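Local atomic coordinates of LEOA (Escherichia coli, PDB entry 4AUR), a protein that is a bacterial dynamin-like GTPase of enterotoxigenic Escherichia coli, which probably binds and hydrolyses GTP in a P-loop domain carried on a long helical stalk. Residues E305-H308 with R309-N312; N312-K315 with Q316-E320. All coordinates share one frame; numbering follows the deposited sequence.

Contact 1. Residues E305-H308 with R309-N312; sequences EDMH and RFSN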
ATOM      1  N   GLU A 305      -9.007   3.555  14.146  1.00 39.88           N
ATOM      2  CA  GLU A 305      -9.332   2.468  15.047  1.00 39.40           C
ATOM      3  C   GLU A 305      -8.861   2.778  16.467  1.00 39.15           C
ATOM      4  O   GLU A 305      -9.566   2.476  17.435  1.00 39.95           O
ATOM      5  CB  GLU A 305      -8.737   1.160  14.521  1.00 42.64           C
ATOM      6  CG  GLU A 305      -9.412   0.694  13.229  1.00 48.28           C
ATOM      7  CD  GLU A 305      -8.641  -0.384  12.452  1.00 55.58           C
ATOM      8  OE1 GLU A 305      -7.464  -0.672  12.803  1.00 54.39           O
ATOM      9  OE2 GLU A 305      -9.217  -0.942  11.470  1.00 57.19           O
ATOM     10  N   ASP A 306      -7.676   3.373  16.590  1.00 35.51           N
ATOM     11  CA  ASP A 306      -7.198   3.924  17.858  1.00 32.92           C
ATOM     12  C   ASP A 306      -8.224   4.858  18.482  1.00 33.99           C
ATOM     13  O   ASP A 306      -8.458   4.797  19.676  1.00 33.46           O
ATOM     14  CB  ASP A 306      -5.922   4.741  17.676  1.00 31.75           C
ATOM     15  CG  ASP A 306      -4.657   3.896  17.572  1.00 32.45           C
ATOM     16  OD1 ASP A 306      -4.707   2.651  17.661  1.00 34.34           O
ATOM     17  OD2 ASP A 306      -3.575   4.506  17.409  1.00 32.76           O
HETATM   18  N   MSE A 307      -8.824   5.751  17.701  1.00 35.33           N
HETATM   19  CA  MSE A 307      -9.741   6.743  18.298  1.00 35.59           C
HETATM   20  C   MSE A 307     -10.852   6.023  19.014  1.00 34.98           C
HETATM   21  O   MSE A 307     -11.207   6.394  20.121  1.00 34.94           O
HETATM   22  CB  MSE A 307     -10.366   7.730  17.307  1.00 35.34           C
HETATM   23  CG  MSE A 307      -9.354   8.517  16.484  1.00 35.24           C
HETATM   24 SE   MSE A 307      -8.341   9.776  17.606  0.84 36.33          SE
HETATM   25  CE  MSE A 307      -6.535   9.126  17.155  1.00 37.42           C
ATOM     26  N   HIS A 308     -11.408   4.986  18.388  1.00 36.74           N
ATOM     27  CA  HIS A 308     -12.474   4.212  19.001  1.00 38.14           C
ATOM     28  C   HIS A 308     -11.927   3.426  20.179  1.00 32.59           C
ATOM     29  O   HIS A 308     -12.513   3.428  21.244  1.00 31.75           O
ATOM     30  CB  HIS A 308     -13.193   3.330  17.961  1.00 45.32           C
ATOM     31  CG  HIS A 308     -13.951   4.134  16.938  1.00 55.07           C
ATOM     32  ND1 HIS A 308     -15.056   4.899  17.261  1.00 58.22           N
ATOM     33  CD2 HIS A 308     -13.727   4.342  15.617  1.00 57.64           C
ATOM     34  CE1 HIS A 308     -15.490   5.523  16.180  1.00 59.23           C
ATOM     35  NE2 HIS A 308     -14.699   5.207  15.171  1.00 58.56           N
ATOM     36  N   ARG A 309     -10.771   2.811  19.996  1.00 29.94           N
ATOM     37  CA  ARG A 309     -10.033   2.212  21.089  1.00 28.42           C
ATOM     38  C   ARG A 309      -9.831   3.159  22.276  1.00 28.33           C
ATOM     39  O   ARG A 309      -9.904   2.735  23.411  1.00 30.89           O
ATOM     40  CB  ARG A 309      -8.692   1.719  20.584  1.00 29.25           C
ATOM     41  CG  ARG A 309      -7.760   1.190  21.651  1.00 32.22           C
ATOM     42  CD  ARG A 309      -6.571   0.505  21.011  1.00 34.11           C
ATOM     43  NE  ARG A 309      -5.660  -0.048  22.011  1.00 37.59           N
ATOM     44  CZ  ARG A 309      -4.808  -1.058  21.790  1.00 40.28           C
ATOM     45  NH1 ARG A 309      -4.739  -1.651  20.592  1.00 39.27           N
ATOM     46  NH2 ARG A 309      -4.008  -1.482  22.775  1.00 40.02           N
ATOM     47  N   PHE A 310      -9.581   4.436  22.038  1.00 27.82           N
ATOM     48  CA  PHE A 310      -9.361   5.359  23.150  1.00 26.71           C
ATOM     49  C   PHE A 310     -10.651   5.653  23.893  1.00 26.53           C
ATOM     50  O   PHE A 310     -10.630   5.905  25.077  1.00 25.72           O
ATOM     51  CB  PHE A 310      -8.748   6.687  22.684  1.00 25.54           C
ATOM     52  CG  PHE A 310      -7.394   6.561  22.027  1.00 25.28           C
ATOM     53  CD1 PHE A 310      -6.553   5.486  22.280  1.00 25.10           C
ATOM     54  CD2 PHE A 310      -6.953   7.546  21.157  1.00 24.68           C
ATOM     55  CE1 PHE A 310      -5.318   5.407  21.671  1.00 24.43           C
ATOM     56  CE2 PHE A 310      -5.714   7.461  20.555  1.00 23.55           C
ATOM     57  CZ  PHE A 310      -4.896   6.404  20.825  1.00 23.81           C
ATOM     58  N   SER A 311     -11.778   5.642  23.200  1.00 28.02           N
ATOM     59  CA  SER A 311     -13.053   5.958  23.842  1.00 28.68           C
ATOM     60  C   SER A 311     -13.550   4.749  24.608  1.00 28.54           C
ATOM     61  O   SER A 311     -14.179   4.897  25.645  1.00 28.81           O
ATOM     62  CB  SER A 311     -14.070   6.434  22.816  1.00 30.61           C
ATOM     63  OG  SER A 311     -13.496   7.491  22.038  1.00 33.22           O
ATOM     64  N   ASN A 312     -13.222   3.557  24.134  1.00 29.19           N
ATOM     65  CA  ASN A 312     -13.452   2.353  24.927  1.00 32.46           C
ATOM     66  C   ASN A 312     -12.680   2.293  26.222  1.00 29.23           C
ATOM     67  O   ASN A 312     -13.233   1.940  27.231  1.00 28.62           O
ATOM     68  CB  ASN A 312     -13.098   1.116  24.119  1.00 35.98           C
ATOM     69  CG  ASN A 312     -14.119   0.834  23.055  1.00 40.99           C
ATOM     70  OD1 ASN A 312     -15.246   1.381  23.100  1.00 43.13           O
ATOM     71  ND2 ASN A 312     -13.748  -0.011  22.081  1.00 43.30           N
TER
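The Phe310 ring lies back along its own helix over the residue one turn earlier, with Asp306 O on one face, 3.1 Å above the plane and displaced toward the rim. On the same face as this backbone oxygen, Asp306 CB makes a CH-pi contact with the ring, 4.1 Å from the Phe310 centroid and 28° off the normal. The Asp306 carboxylate plane is turned 33° from the ring plane. The selenomethionine at Met307 approaches obliquely, its chain bent at chi2 and chi3, which brings CE to 3.9 Å from Phe310 CE2. With Phe310 CG anti to the carbonyl carbon (chi1 -61°), the ring is directed back toward Asp306.

Polar grip comes mostly from the backbone: Arg309 N gives a nearly straight bond to Glu305 O, and Phe310 N donates to Asp306 O. Met307 O takes two bonds from Ser311, from OG and from N, both at 3.2 Å and from opposite faces of its carbonyl plane. This is the familiar return of a helical serine hydroxyl to the carbonyl four residues earlier.

Phe310 also packs on Ile396 of helix 368-408 and Val539 of helix 530-544, and Met307 meets Leu542, so this helix face joins two others in a bundle. Asp306 forms a salt bridge with Lys302, and Arg309 with Asp395 of helix 368-408. The buried Asp306 carboxylate is thus matched by a lysine one turn back, while its CB serves the aromatic packing; the nearby positive charge would probably favour the ionised form.

Contact 2. Residues N312-K315 with Q316-E320; sequences NDIK and QSRIE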
ATOM      1  N   ASN A 312     -13.222   3.557  24.134  1.00 29.19           N
ATOM      2  CA  ASN A 312     -13.452   2.353  24.927  1.00 32.46           C
ATOM      3  C   ASN A 312     -12.680   2.293  26.222  1.00 29.23           C
ATOM      4  O   ASN A 312     -13.233   1.940  27.231  1.00 28.62           O
ATOM      5  CB  ASN A 312     -13.098   1.116  24.119  1.00 35.98           C
ATOM      6  CG  ASN A 312     -14.119   0.834  23.055  1.00 40.99           C
ATOM      7  OD1 ASN A 312     -15.246   1.381  23.100  1.00 43.13           O
ATOM      8  ND2 ASN A 312     -13.748  -0.011  22.081  1.00 43.30           N
ATOM      9  N   ASP A 313     -11.386   2.587  26.147  1.00 28.53           N
ATOM     10  CA  ASP A 313     -10.498   2.682  27.307  1.00 27.41           C
ATOM     11  C   ASP A 313     -11.030   3.602  28.355  1.00 26.36           C
ATOM     12  O   ASP A 313     -10.988   3.308  29.538  1.00 26.34           O
ATOM     13  CB  ASP A 313      -9.153   3.246  26.891  1.00 26.56           C
ATOM     14  CG  ASP A 313      -8.345   2.273  26.101  1.00 27.04           C
ATOM     15  OD1 ASP A 313      -8.789   1.100  26.015  1.00 26.85           O
ATOM     16  OD2 ASP A 313      -7.283   2.678  25.575  1.00 25.20           O
ATOM     17  N   ILE A 314     -11.512   4.740  27.904  1.00 25.18           N
ATOM     18  CA  ILE A 314     -12.093   5.711  28.788  1.00 24.42           C
ATOM     19  C   ILE A 314     -13.354   5.176  29.437  1.00 22.85           C
ATOM     20  O   ILE A 314     -13.571   5.390  30.578  1.00 23.12           O
ATOM     21  CB  ILE A 314     -12.343   7.004  28.009  1.00 24.36           C
ATOM     22  CG1 ILE A 314     -10.996   7.644  27.729  1.00 23.14           C
ATOM     23  CG2 ILE A 314     -13.237   7.971  28.779  1.00 24.71           C
ATOM     24  CD1 ILE A 314     -11.092   8.783  26.763  1.00 24.21           C
ATOM     25  N   LYS A 315     -14.157   4.449  28.697  1.00 24.03           N
ATOM     26  CA  LYS A 315     -15.370   3.853  29.204  1.00 24.76           C
ATOM     27  C   LYS A 315     -15.054   2.864  30.291  1.00 26.24           C
ATOM     28  O   LYS A 315     -15.662   2.890  31.367  1.00 26.56           O
ATOM     29  CB  LYS A 315     -16.097   3.145  28.070  1.00 26.93           C
ATOM     30  CG  LYS A 315     -17.572   2.914  28.333  1.00 30.09           C
ATOM     31  CD  LYS A 315     -18.103   1.792  27.453  1.00 31.53           C
ATOM     32  CE  LYS A 315     -19.590   1.560  27.684  1.00 35.10           C
ATOM     33  NZ  LYS A 315     -20.143   0.529  26.745  1.00 36.56           N
ATOM     34  N   GLN A 316     -14.091   1.992  30.010  1.00 28.08           N
ATOM     35  CA  GLN A 316     -13.738   0.925  30.923  1.00 30.48           C
ATOM     36  C   GLN A 316     -13.107   1.509  32.161  1.00 29.19           C
ATOM     37  O   GLN A 316     -13.443   1.135  33.269  1.00 32.40           O
ATOM     38  CB  GLN A 316     -12.784  -0.059  30.267  1.00 34.45           C
ATOM     39  CG  GLN A 316     -13.385  -0.777  29.064  1.00 38.49           C
ATOM     40  CD  GLN A 316     -14.560  -1.655  29.431  1.00 42.69           C
ATOM     41  OE1 GLN A 316     -14.515  -2.375  30.437  1.00 50.57           O
ATOM     42  NE2 GLN A 316     -15.622  -1.606  28.619  1.00 45.68           N
ATOM     43  N   SER A 317     -12.180   2.422  31.953  1.00 27.09           N
ATOM     44  CA  SER A 317     -11.665   3.253  33.002  1.00 25.23           C
ATOM     45  C   SER A 317     -12.775   3.796  33.888  1.00 25.57           C
ATOM     46  O   SER A 317     -12.804   3.538  35.100  1.00 24.90           O
ATOM     47  CB  SER A 317     -10.897   4.406  32.383  1.00 24.21           C
ATOM     48  OG  SER A 317      -9.689   3.918  31.841  1.00 23.12           O
ATOM     49  N   ARG A 318     -13.711   4.519  33.297  1.00 23.23           N
ATOM     50  CA  ARG A 318     -14.746   5.098  34.109  1.00 23.60           C
ATOM     51  C   ARG A 318     -15.504   4.036  34.868  1.00 23.26           C
ATOM     52  O   ARG A 318     -15.805   4.221  36.021  1.00 23.95           O
ATOM     53  CB  ARG A 318     -15.697   5.935  33.274  1.00 24.57           C
ATOM     54  CG  ARG A 318     -15.025   7.135  32.629  1.00 25.04           C
ATOM     55  CD  ARG A 318     -15.972   8.294  32.469  1.00 26.12           C
ATOM     56  NE  ARG A 318     -15.902   8.857  31.123  1.00 27.73           N
ATOM     57  CZ  ARG A 318     -15.511  10.089  30.823  1.00 26.37           C
ATOM     58  NH1 ARG A 318     -15.103  10.941  31.748  1.00 26.95           N
ATOM     59  NH2 ARG A 318     -15.531  10.464  29.573  1.00 27.04           N
ATOM     60  N   ILE A 319     -15.823   2.926  34.210  1.00 24.72           N
ATOM     61  CA  ILE A 319     -16.555   1.824  34.843  1.00 23.53           C
ATOM     62  C   ILE A 319     -15.778   1.270  36.030  1.00 25.49           C
ATOM     63  O   ILE A 319     -16.356   0.887  37.030  1.00 25.07           O
ATOM     64  CB  ILE A 319     -16.800   0.704  33.834  1.00 22.94           C
ATOM     65  CG1 ILE A 319     -18.018   1.033  33.005  1.00 23.39           C
ATOM     66  CG2 ILE A 319     -16.989  -0.657  34.508  1.00 22.95           C
ATOM     67  CD1 ILE A 319     -18.161   0.142  31.792  1.00 24.57           C
ATOM     68  N   GLU A 320     -14.460   1.225  35.908  1.00 27.41           N
ATOM     69  CA  GLU A 320     -13.644   0.704  36.965  1.00 30.50           C
ATOM     70  C   GLU A 320     -13.605   1.638  38.181  1.00 29.79           C
ATOM     71  O   GLU A 320     -13.788   1.204  39.308  1.00 31.74           O
ATOM     72  CB  GLU A 320     -12.238   0.423  36.467  1.00 33.50           C
ATOM     73  CG  GLU A 320     -11.542  -0.560  37.372  1.00 39.44           C
ATOM     74  CD  GLU A 320     -10.163  -0.929  36.900  1.00 46.39           C
ATOM     75  OE1 GLU A 320      -9.896  -0.772  35.676  1.00 45.52           O
ATOM     76  OE2 GLU A 320      -9.371  -1.383  37.772  1.00 49.37           O
TER
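Arg318 runs alongside Ile314, one helical turn earlier, the two side chains pointing the same way. Its CB lies 3.5 Å from Ile314 O, and CG comes to 3.1 Å from that same oxygen, because CG stands beside the backbone N (chi1 -63°). The chain then bends at chi2 and chi3, laying the guanidinium with one face against the Ile314 CG2 methyl. NE and CZ are each 3.7 Å from Ile314 CG2, and NH2 is 3.5 Å from it. At the tip NH2 forms a salt bridge with Glu536 of helix 530-544, against which Ile314 also packs.

Around the helix, Ser317 OG donates to Asp313 O at 2.7 Å, from above the carbonyl plane, while Ser317 N reaches the same oxygen from the opposite face. Leu392 of helix 368-408 touches Asp313, Ile314 and Ser317. By bonding to the Asp313 carbonyl one turn earlier in the helix, the Ser317 hydroxyl is satisfied in a buried position facing that neighbouring helix. Arg318 likewise combines two roles: the Ile314 methyl supports a flat face of its guanidinium, and the charged end, paired with Glu536, ties helix 275-343 to helix 530-544.

Overall arrangement
Contacts 1 and 2 are consecutive sections of helix 275-343, their centres 11 Å apart, and Asn312 ends the first and begins the second. Both lie within the dynamin-like helical domain, with contact 2 farther from the centre of the chain, about 34 Å against 23 Å between centres. Each section packs against the same two neighbours, helices 368-408 and 530-544, so the three-helix association continues from one section to the next. Asp395 lies near both sections, bound to Arg309 in contact 1 and close to the like-charged Asp313 of contact 2. Such continuous packing is consistent with the elongated helical stalk of dynamin-family proteins, extending from the GTPase domain.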